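Local coordinates for protein Can2 (Sulfobacillus thermosulfidooxidans, PDB 7BDV) that is a dual-specificity nuclease of the CRISPR system that binds cyclic tetra-adenylate and potentiates type III CRISPR defence, at residues G186-I191 and P197-Q202; E205-L210 and N214-A219; D172-N177 and Q235-G240. All blocks are in the same frame, centred on the assembly; numbering follows the deposited sequence.

Interaction 1: G186-I191 and P197-Q202; sequences GRLNWI and PIFTLQ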
loop_
_atom_site.group_PDB
_atom_site.type_symbol
_atom_site.label_atom_id
_atom_site.label_comp_id
_atom_site.label_asym_id
_atom_site.label_seq_id
_atom_site.Cartn_x
_atom_site.Cartn_y
_atom_site.Cartn_z
ATOM N N GLY A 186 5.085 -12.278 28.553
ATOM C CA GLY A 186 4.889 -12.933 27.253
ATOM C C GLY A 186 4.154 -14.242 27.406
ATOM O O GLY A 186 3.141 -14.446 26.693
ATOM N N ARG A 187 4.622 -15.075 28.332
ATOM C CA ARG A 187 4.053 -16.404 28.673
ATOM C C ARG A 187 2.604 -16.226 29.144
ATOM O O ARG A 187 1.758 -16.996 28.666
ATOM C CB ARG A 187 4.918 -17.074 29.747
ATOM C CG ARG A 187 4.429 -18.446 30.184
ATOM C CD ARG A 187 5.317 -19.116 31.212
ATOM N NE ARG A 187 4.610 -20.303 31.692
ATOM C CZ ARG A 187 3.792 -20.337 32.737
ATOM N NH1 ARG A 187 3.598 -19.272 33.484
ATOM N NH2 ARG A 187 3.171 -21.451 33.055
ATOM N N LEU A 188 2.325 -15.283 30.045
ATOM C CA LEU A 188 0.940 -15.053 30.534
ATOM C C LEU A 188 0.054 -14.577 29.378
ATOM O O LEU A 188 -1.107 -14.986 29.353
ATOM C CB LEU A 188 0.958 -14.039 31.680
ATOM C CG LEU A 188 1.605 -14.528 32.964
ATOM C CD1 LEU A 188 1.610 -13.421 34.021
ATOM C CD2 LEU A 188 0.881 -15.752 33.486
ATOM N N ASN A 189 0.578 -13.754 28.453
ATOM C CA ASN A 189 -0.139 -13.263 27.239
ATOM C C ASN A 189 -0.602 -14.470 26.424
ATOM O O ASN A 189 -1.761 -14.499 25.969
ATOM C CB ASN A 189 0.738 -12.371 26.348
ATOM C CG ASN A 189 0.005 -11.327 25.528
ATOM O OD1 ASN A 189 0.506 -10.220 25.411
ATOM N ND2 ASN A 189 -1.146 -11.628 24.944
ATOM N N TRP A 190 0.296 -15.435 26.229
ATOM C CA TRP A 190 0.047 -16.664 25.443
ATOM C C TRP A 190 -1.072 -17.465 26.111
ATOM O O TRP A 190 -2.084 -17.741 25.433
ATOM C CB TRP A 190 1.332 -17.468 25.313
ATOM C CG TRP A 190 1.182 -18.658 24.428
ATOM C CD1 TRP A 190 0.420 -18.773 23.299
ATOM C CD2 TRP A 190 1.868 -19.911 24.578
ATOM N NE1 TRP A 190 0.551 -20.025 22.768
ATOM C CE2 TRP A 190 1.428 -20.747 23.530
ATOM C CE3 TRP A 190 2.799 -20.416 25.497
ATOM C CZ2 TRP A 190 1.891 -22.049 23.374
ATOM C CZ3 TRP A 190 3.261 -21.705 25.341
ATOM C CH2 TRP A 190 2.814 -22.507 24.288
ATOM N N ILE A 191 -0.904 -17.784 27.392
ATOM C CA ILE A 191 -1.912 -18.489 28.231
ATOM C C ILE A 191 -3.278 -17.807 28.067
ATOM O O ILE A 191 -4.265 -18.513 27.896
ATOM C CB ILE A 191 -1.468 -18.529 29.704
ATOM C CG1 ILE A 191 -0.301 -19.490 29.922
ATOM C CG2 ILE A 191 -2.629 -18.877 30.629
ATOM C CD1 ILE A 191 0.503 -19.136 31.156
ATOM N N PRO A 197 -7.449 -22.183 31.097
ATOM C CA PRO A 197 -8.092 -21.638 32.301
ATOM C C PRO A 197 -7.208 -21.647 33.568
ATOM O O PRO A 197 -7.344 -20.736 34.346
ATOM C CB PRO A 197 -9.330 -22.547 32.473
ATOM C CG PRO A 197 -8.937 -23.852 31.812
ATOM C CD PRO A 197 -8.029 -23.469 30.660
ATOM N N ILE A 198 -6.371 -22.683 33.758
ATOM C CA ILE A 198 -5.546 -22.889 34.982
ATOM C C ILE A 198 -4.071 -22.985 34.573
ATOM O O ILE A 198 -3.775 -23.623 33.567
ATOM C CB ILE A 198 -6.038 -24.098 35.800
ATOM C CG1 ILE A 198 -7.465 -23.855 36.328
ATOM C CG2 ILE A 198 -5.096 -24.399 36.955
ATOM N N PHE A 199 -3.197 -22.251 35.261
ATOM C CA PHE A 199 -1.765 -22.098 34.870
ATOM C C PHE A 199 -0.906 -21.999 36.130
ATOM O O PHE A 199 -1.429 -21.634 37.224
ATOM C CB PHE A 199 -1.572 -20.891 33.938
ATOM C CG PHE A 199 -2.182 -19.606 34.441
ATOM C CD1 PHE A 199 -1.489 -18.780 35.311
ATOM C CD2 PHE A 199 -3.476 -19.240 34.074
ATOM C CE1 PHE A 199 -2.072 -17.635 35.813
ATOM C CE2 PHE A 199 -4.056 -18.085 34.579
ATOM C CZ PHE A 199 -3.344 -17.280 35.427
ATOM N N THR A 200 0.385 -22.292 35.958
ATOM C CA THR A 200 1.440 -22.145 36.988
ATOM C C THR A 200 2.112 -20.784 36.822
ATOM O O THR A 200 2.061 -20.210 35.714
ATOM C CB THR A 200 2.489 -23.260 36.892
ATOM O OG1 THR A 200 3.083 -23.207 35.596
ATOM C CG2 THR A 200 1.907 -24.636 37.131
ATOM N N LEU A 201 2.673 -20.288 37.919
ATOM C CA LEU A 201 3.442 -19.024 37.985
ATOM C C LEU A 201 4.489 -19.166 39.087
ATOM O O LEU A 201 4.083 -19.462 40.213
ATOM C CB LEU A 201 2.443 -17.910 38.303
ATOM C CG LEU A 201 2.859 -16.505 37.907
ATOM C CD1 LEU A 201 3.279 -16.474 36.447
ATOM C CD2 LEU A 201 1.707 -15.548 38.176
ATOM N N GLN A 202 5.775 -18.970 38.792
ATOM C CA GLN A 202 6.848 -18.940 39.835
ATOM C C GLN A 202 6.443 -17.909 40.902
ATOM O O GLN A 202 5.811 -16.903 40.542
ATOM C CB GLN A 202 8.211 -18.569 39.238
ATOM C CG GLN A 202 8.768 -19.580 38.242
#
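The carbonyl oxygen of Thr200 is gripped twice by Arg187. NH1 donates to Thr200 O at 2.9 Å, with an N-H...O angle of 154°, and NH2 of the same guanidinium reaches Thr200 O at 3.1 Å along a more bent path. The two nitrogens present the end of the guanidinium, and the oxygen lies in its plane, whereas both donors stand on the same face of the carbonyl: NH1 is tilted from its plane and NH2 sits well above it. The arginine gets there fully extended, CG anti to the backbone N (chi1 180°) and the chain straight on to NE, which carries the guanidinium across from the helix to the loop. Thr200 OG1 is 3.1 Å from Arg187 NH2. One helical turn further on, CD1 of Ile191 rides 3.8 Å above the middle of the guanidinium of Arg187, and this lid should limit how freely the group can swing.

Next to the polar grip runs an apolar seam. CG2 of Ile191 comes in obliquely to the Phe199 ring, 3.6 Å from CD2, the two side chains crossing at about a right angle. CD2 of Leu188 meets CD1 of Leu201 at 3.9 Å, also nearly at right angles, and lies more loosely, at a slant to the ring, 4.2 Å from CE1 of Phe199. Phe199 also meets the hairpin, its ring against Phe228 and its backbone hydrogen-bonded to Phe226. What results is an extended loop running from helix 182-193 to helix 205-212, tied to the first by an arginine-to-carbonyl clasp and to strand 226-228 by backbone bonds.

Interaction 2: E205-L210 and N214-A219; sequences ELQDLL and NLIKPA
Leu210 and Leu215 meet both through backbone and through side chains. Leu215 N gives a short bond to Leu210 O, 2.8 Å long and nearly straight at 162°, while their branches close on each other, Leu210 CD2 lying 3.5 Å from Leu215 CD1. This is the Schellman motif ending helix 205-212: Asn214, with a positive phi of 63°, turns the chain back so that the residue after it bonds into the last turn, and the two leucines supply the apolar contact that usually accompanies such a cap. The same carbonyl also receives a second, weak bond from Ile216 N at 3.5 Å, carrying the chain from the cap straight into strand 216-218.

Ile216 completes the tight part. Its CG1 stands between the backbone N and the carbonyl carbon (chi1 70°), which sets the ethyl branch against the helix: CG1 is 3.7 Å from Leu210 CB, and CD1 is almost as near to that same carbon. Leu210 is thus held at two points, at CD2 by one leucine and at CB by the isoleucine.

Towards the start of the helix the packing slackens. The terminal methyl of Ile216 grazes Gln207, 4.4 Å from its CG, with no polar exchange between the two. On the solvent side, the CB of Asn214, an exposed residue, is directed away from the helix, while its carbonyl is bonded to Thr229.

The cap therefore lies between several elements. Leu215 leans on helix 168-176 through Val170 and on helix 231-254 through Ala233; strand 216-218 pairs with antiparallel strand 226-228, and Phe226 of that strand touches Ile216.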
loop_
_atom_site.group_PDB
_atom_site.type_symbol
_atom_site.label_atom_id
_atom_site.label_comp_id
_atom_site.label_asym_id
_atom_site.label_seq_id
_atom_site.Cartn_x
_atom_site.Cartn_y
_atom_site.Cartn_z
ATOM N N GLU A 205 7.860 -11.153 42.756
ATOM C CA GLU A 205 7.209 -9.813 42.682
ATOM C C GLU A 205 5.962 -9.883 41.789
ATOM O O GLU A 205 4.922 -9.295 42.184
ATOM C CB GLU A 205 8.168 -8.754 42.141
ATOM N N LEU A 206 6.038 -10.584 40.643
ATOM C CA LEU A 206 4.962 -10.558 39.615
ATOM C C LEU A 206 3.725 -11.278 40.167
ATOM O O LEU A 206 2.612 -10.726 40.029
ATOM C CB LEU A 206 5.455 -11.173 38.303
ATOM C CG LEU A 206 4.445 -11.146 37.149
ATOM C CD1 LEU A 206 3.866 -9.749 36.953
ATOM C CD2 LEU A 206 5.077 -11.620 35.858
ATOM N N GLN A 207 3.908 -12.449 40.767
ATOM C CA GLN A 207 2.812 -13.257 41.366
ATOM C C GLN A 207 2.117 -12.460 42.480
ATOM O O GLN A 207 0.867 -12.446 42.492
ATOM C CB GLN A 207 3.324 -14.582 41.926
ATOM C CG GLN A 207 2.185 -15.518 42.293
ATOM C CD GLN A 207 2.574 -16.560 43.309
ATOM O OE1 GLN A 207 2.117 -16.524 44.451
ATOM N NE2 GLN A 207 3.415 -17.495 42.883
ATOM N N ASP A 208 2.897 -11.841 43.373
ATOM C CA ASP A 208 2.393 -10.978 44.479
ATOM C C ASP A 208 1.536 -9.865 43.884
ATOM O O ASP A 208 0.411 -9.646 44.390
ATOM C CB ASP A 208 3.522 -10.350 45.304
ATOM C CG ASP A 208 4.401 -11.332 46.065
ATOM O OD1 ASP A 208 3.973 -12.496 46.261
ATOM O OD2 ASP A 208 5.521 -10.928 46.451
ATOM N N LEU A 209 2.055 -9.201 42.844
ATOM C CA LEU A 209 1.385 -8.048 42.191
ATOM C C LEU A 209 0.018 -8.484 41.632
ATOM O O LEU A 209 -0.983 -7.794 41.897
ATOM C CB LEU A 209 2.306 -7.513 41.090
ATOM C CG LEU A 209 1.819 -6.282 40.328
ATOM C CD1 LEU A 209 1.412 -5.156 41.274
ATOM C CD2 LEU A 209 2.906 -5.810 39.368
ATOM N N LEU A 210 -0.016 -9.582 40.878
ATOM C CA LEU A 210 -1.246 -10.081 40.203
ATOM C C LEU A 210 -2.262 -10.538 41.263
ATOM O O LEU A 210 -3.469 -10.283 41.072
ATOM C CB LEU A 210 -0.869 -11.218 39.252
ATOM C CG LEU A 210 -0.002 -10.827 38.061
ATOM C CD1 LEU A 210 0.537 -12.063 37.373
ATOM C CD2 LEU A 210 -0.778 -9.975 37.074
ATOM N N ASN A 214 -5.774 -8.541 42.242
ATOM C CA ASN A 214 -6.946 -9.426 42.007
ATOM C C ASN A 214 -7.096 -9.672 40.495
ATOM O O ASN A 214 -8.234 -9.638 39.987
ATOM C CB ASN A 214 -8.222 -8.842 42.636
ATOM C CG ASN A 214 -9.391 -9.799 42.548
ATOM O OD1 ASN A 214 -9.271 -10.960 42.945
ATOM N ND2 ASN A 214 -10.510 -9.340 41.999
ATOM N N LEU A 215 -5.990 -9.925 39.794
ATOM C CA LEU A 215 -5.986 -10.316 38.359
ATOM C C LEU A 215 -5.987 -11.843 38.241
ATOM O O LEU A 215 -6.592 -12.365 37.283
ATOM C CB LEU A 215 -4.737 -9.722 37.683
ATOM C CG LEU A 215 -4.842 -8.267 37.264
ATOM C CD1 LEU A 215 -3.478 -7.692 36.916
ATOM C CD2 LEU A 215 -5.794 -8.090 36.096
ATOM N N ILE A 216 -5.275 -12.514 39.150
ATOM C CA ILE A 216 -5.276 -13.989 39.324
ATOM C C ILE A 216 -5.759 -14.312 40.740
ATOM O O ILE A 216 -5.601 -13.472 41.631
ATOM C CB ILE A 216 -3.892 -14.591 39.043
ATOM C CG1 ILE A 216 -2.871 -14.228 40.130
ATOM C CG2 ILE A 216 -3.425 -14.196 37.644
ATOM C CD1 ILE A 216 -1.523 -14.923 39.971
ATOM N N LYS A 217 -6.351 -15.498 40.903
ATOM C CA LYS A 217 -6.643 -16.128 42.216
ATOM C C LYS A 217 -6.133 -17.562 42.158
ATOM O O LYS A 217 -5.976 -18.135 41.071
ATOM C CB LYS A 217 -8.135 -16.047 42.554
ATOM C CG LYS A 217 -9.074 -16.710 41.564
ATOM C CD LYS A 217 -10.542 -16.525 41.942
ATOM N N PRO A 218 -5.847 -18.177 43.330
ATOM C CA PRO A 218 -5.395 -19.565 43.361
ATOM C C PRO A 218 -6.526 -20.509 42.939
ATOM O O PRO A 218 -7.668 -20.166 43.110
ATOM C CB PRO A 218 -4.934 -19.753 44.811
ATOM C CG PRO A 218 -5.790 -18.774 45.581
ATOM C CD PRO A 218 -5.927 -17.577 44.672
ATOM N N ALA A 219 -6.146 -21.640 42.340
ATOM C CA ALA A 219 -7.043 -22.649 41.738
ATOM C C ALA A 219 -6.787 -24.016 42.389
ATOM O O ALA A 219 -7.680 -24.863 42.334
ATOM C CB ALA A 219 -6.780 -22.691 40.245
#

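Interaction 3: D172-N177 and Q235-G240; sequences DLFAQN and QFINGG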
loop_
_atom_site.group_PDB
_atom_site.type_symbol
_atom_site.label_atom_id
_atom_site.label_comp_id
_atom_site.label_asym_id
_atom_site.label_seq_id
_atom_site.Cartn_x
_atom_site.Cartn_y
_atom_site.Cartn_z
ATOM N N ASP A 172 1.266 0.486 34.711
ATOM C CA ASP A 172 2.502 1.311 34.869
ATOM C C ASP A 172 3.690 0.399 35.251
ATOM O O ASP A 172 4.789 0.598 34.683
ATOM C CB ASP A 172 2.357 2.420 35.917
ATOM C CG ASP A 172 1.223 3.418 35.723
ATOM O OD1 ASP A 172 0.807 3.654 34.560
ATOM O OD2 ASP A 172 0.775 3.968 36.747
ATOM N N LEU A 173 3.500 -0.558 36.171
ATOM C CA LEU A 173 4.584 -1.469 36.653
ATOM C C LEU A 173 5.022 -2.398 35.514
ATOM O O LEU A 173 6.227 -2.633 35.380
ATOM C CB LEU A 173 4.111 -2.266 37.868
ATOM N N PHE A 174 4.084 -2.890 34.699
ATOM C CA PHE A 174 4.349 -3.759 33.527
ATOM C C PHE A 174 5.174 -3.010 32.496
ATOM O O PHE A 174 6.130 -3.610 31.942
ATOM C CB PHE A 174 3.040 -4.227 32.895
ATOM C CG PHE A 174 2.359 -5.372 33.599
ATOM C CD1 PHE A 174 2.845 -5.897 34.786
ATOM C CD2 PHE A 174 1.214 -5.921 33.065
ATOM C CE1 PHE A 174 2.192 -6.932 35.425
ATOM C CE2 PHE A 174 0.581 -6.982 33.687
ATOM C CZ PHE A 174 1.074 -7.491 34.861
ATOM N N ALA A 175 4.809 -1.754 32.229
ATOM C CA ALA A 175 5.490 -0.869 31.260
ATOM C C ALA A 175 6.917 -0.600 31.738
ATOM O O ALA A 175 7.846 -0.745 30.894
ATOM C CB ALA A 175 4.727 0.415 31.061
ATOM N N GLN A 176 7.084 -0.240 33.015
ATOM C CA GLN A 176 8.409 0.097 33.625
ATOM C C GLN A 176 9.281 -1.167 33.706
ATOM O O GLN A 176 10.506 -1.041 33.592
ATOM C CB GLN A 176 8.211 0.717 35.010
ATOM C CG GLN A 176 9.499 1.164 35.684
ATOM C CD GLN A 176 10.153 2.277 34.900
ATOM O OE1 GLN A 176 9.559 3.331 34.655
ATOM N NE2 GLN A 176 11.386 2.040 34.475
ATOM N N ASN A 177 8.677 -2.340 33.892
ATOM C CA ASN A 177 9.395 -3.629 34.119
ATOM C C ASN A 177 9.357 -4.528 32.891
ATOM O O ASN A 177 9.691 -5.700 33.056
ATOM C CB ASN A 177 8.815 -4.404 35.310
ATOM C CG ASN A 177 9.041 -3.704 36.629
ATOM O OD1 ASN A 177 10.033 -3.000 36.804
ATOM N ND2 ASN A 177 8.122 -3.897 37.558
ATOM N N GLN A 235 -8.372 -10.502 29.403
ATOM C CA GLN A 235 -8.186 -9.511 28.314
ATOM C C GLN A 235 -7.004 -8.587 28.639
ATOM O O GLN A 235 -6.163 -8.368 27.731
ATOM C CB GLN A 235 -9.456 -8.695 28.097
ATOM C CG GLN A 235 -10.534 -9.442 27.324
ATOM C CD GLN A 235 -11.733 -8.561 27.055
ATOM O OE1 GLN A 235 -11.602 -7.348 26.876
ATOM N NE2 GLN A 235 -12.912 -9.168 27.013
ATOM N N PHE A 236 -6.948 -8.079 29.875
ATOM C CA PHE A 236 -5.877 -7.193 30.391
ATOM C C PHE A 236 -4.524 -7.909 30.266
ATOM O O PHE A 236 -3.544 -7.275 29.897
ATOM C CB PHE A 236 -6.179 -6.775 31.832
ATOM C CG PHE A 236 -5.173 -5.834 32.442
ATOM C CD1 PHE A 236 -5.287 -4.455 32.295
ATOM C CD2 PHE A 236 -4.088 -6.322 33.157
ATOM C CE1 PHE A 236 -4.358 -3.594 32.856
ATOM C CE2 PHE A 236 -3.160 -5.457 33.710
ATOM C CZ PHE A 236 -3.313 -4.090 33.579
ATOM N N ILE A 237 -4.445 -9.196 30.581
ATOM C CA ILE A 237 -3.142 -9.939 30.521
ATOM C C ILE A 237 -2.839 -10.313 29.075
ATOM O O ILE A 237 -1.632 -10.427 28.733
ATOM C CB ILE A 237 -3.161 -11.141 31.464
ATOM C CG1 ILE A 237 -3.359 -10.688 32.908
ATOM C CG2 ILE A 237 -1.917 -11.989 31.290
ATOM C CD1 ILE A 237 -2.209 -9.876 33.467
ATOM N N ASN A 238 -3.887 -10.435 28.247
ATOM C CA ASN A 238 -3.802 -10.723 26.794
ATOM C C ASN A 238 -3.385 -9.463 26.024
ATOM O O ASN A 238 -4.046 -9.099 25.043
ATOM C CB ASN A 238 -5.123 -11.307 26.278
ATOM C CG ASN A 238 -4.980 -12.049 24.970
ATOM O OD1 ASN A 238 -3.913 -12.557 24.649
ATOM N ND2 ASN A 238 -6.050 -12.108 24.201
ATOM N N GLY A 239 -2.282 -8.838 26.438
ATOM C CA GLY A 239 -1.736 -7.611 25.835
ATOM C C GLY A 239 -2.622 -6.385 26.036
ATOM O O GLY A 239 -2.239 -5.317 25.525
ATOM N N GLY A 240 -3.777 -6.492 26.704
ATOM C CA GLY A 240 -4.638 -5.311 26.941
ATOM C C GLY A 240 -3.913 -4.250 27.746
ATOM O O GLY A 240 -4.107 -3.056 27.497
#
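Phe174, Phe236 and Ile237 carry this helix-to-helix contact, in which the short helix 168-176 packs against the long helix 231-254, whose residues 235-240 fall within the range of the Card1-like endonuclease family. The backbones stay well apart, 10.2 Å between the CA atoms of Phe174 and Ile237, so a large side chain has to fill the distance. Phe174 does so, and it buries the most surface of the three.

One corner of its ring does the touching. The chi2 of Phe174 is close to zero (4°), which places CA nearly in the ring plane and puts CE2 on the side of the ring turned from the backbone. That carbon lies 4.0 Å from Phe236 CE2 and equally 4.0 Å from Ile237 CD1. The isoleucine methyl comes to the edge of the Phe174 ring, close to its plane, with the side chains at about a right angle. The second phenyl approaches at a slant, so the two rings brush at their corners without stacking.

Phe236 also meets Trp167 and Leu215. Phe174 is closed in further by Trp241, edge to face, and by Leu185 and Trp181. The contact is thus wholly apolar and buried.

Just beyond Ile237 the long helix widens. Asn238 centres an inverse gamma turn, Gly239 takes a positive phi, and the wider pi-type turn is spanned by a bond from Gly240 N to Gln235 O, 3.2 Å long.

The three contacts form one continuous cluster, their centres 11 to 13 Å apart. Interaction 3 brings together helices far separated in sequence, and interactions 1 and 2 follow one another within the intervening chain. Leu210 is the meeting point: its CD1 lies 3.8 Å from Leu201 CD2 of interaction 1, and its CD2 lies 3.8 Å from Phe174 CZ of interaction 3. Interactions 1 and 3 also touch directly, Leu188 CB sitting 3.6 Å from Ile237 CG2. The cluster is remote from the bound nucleic acid: the nearest atoms of interactions 1, 2 and 3 are about 34, 41 and 31 Å from it.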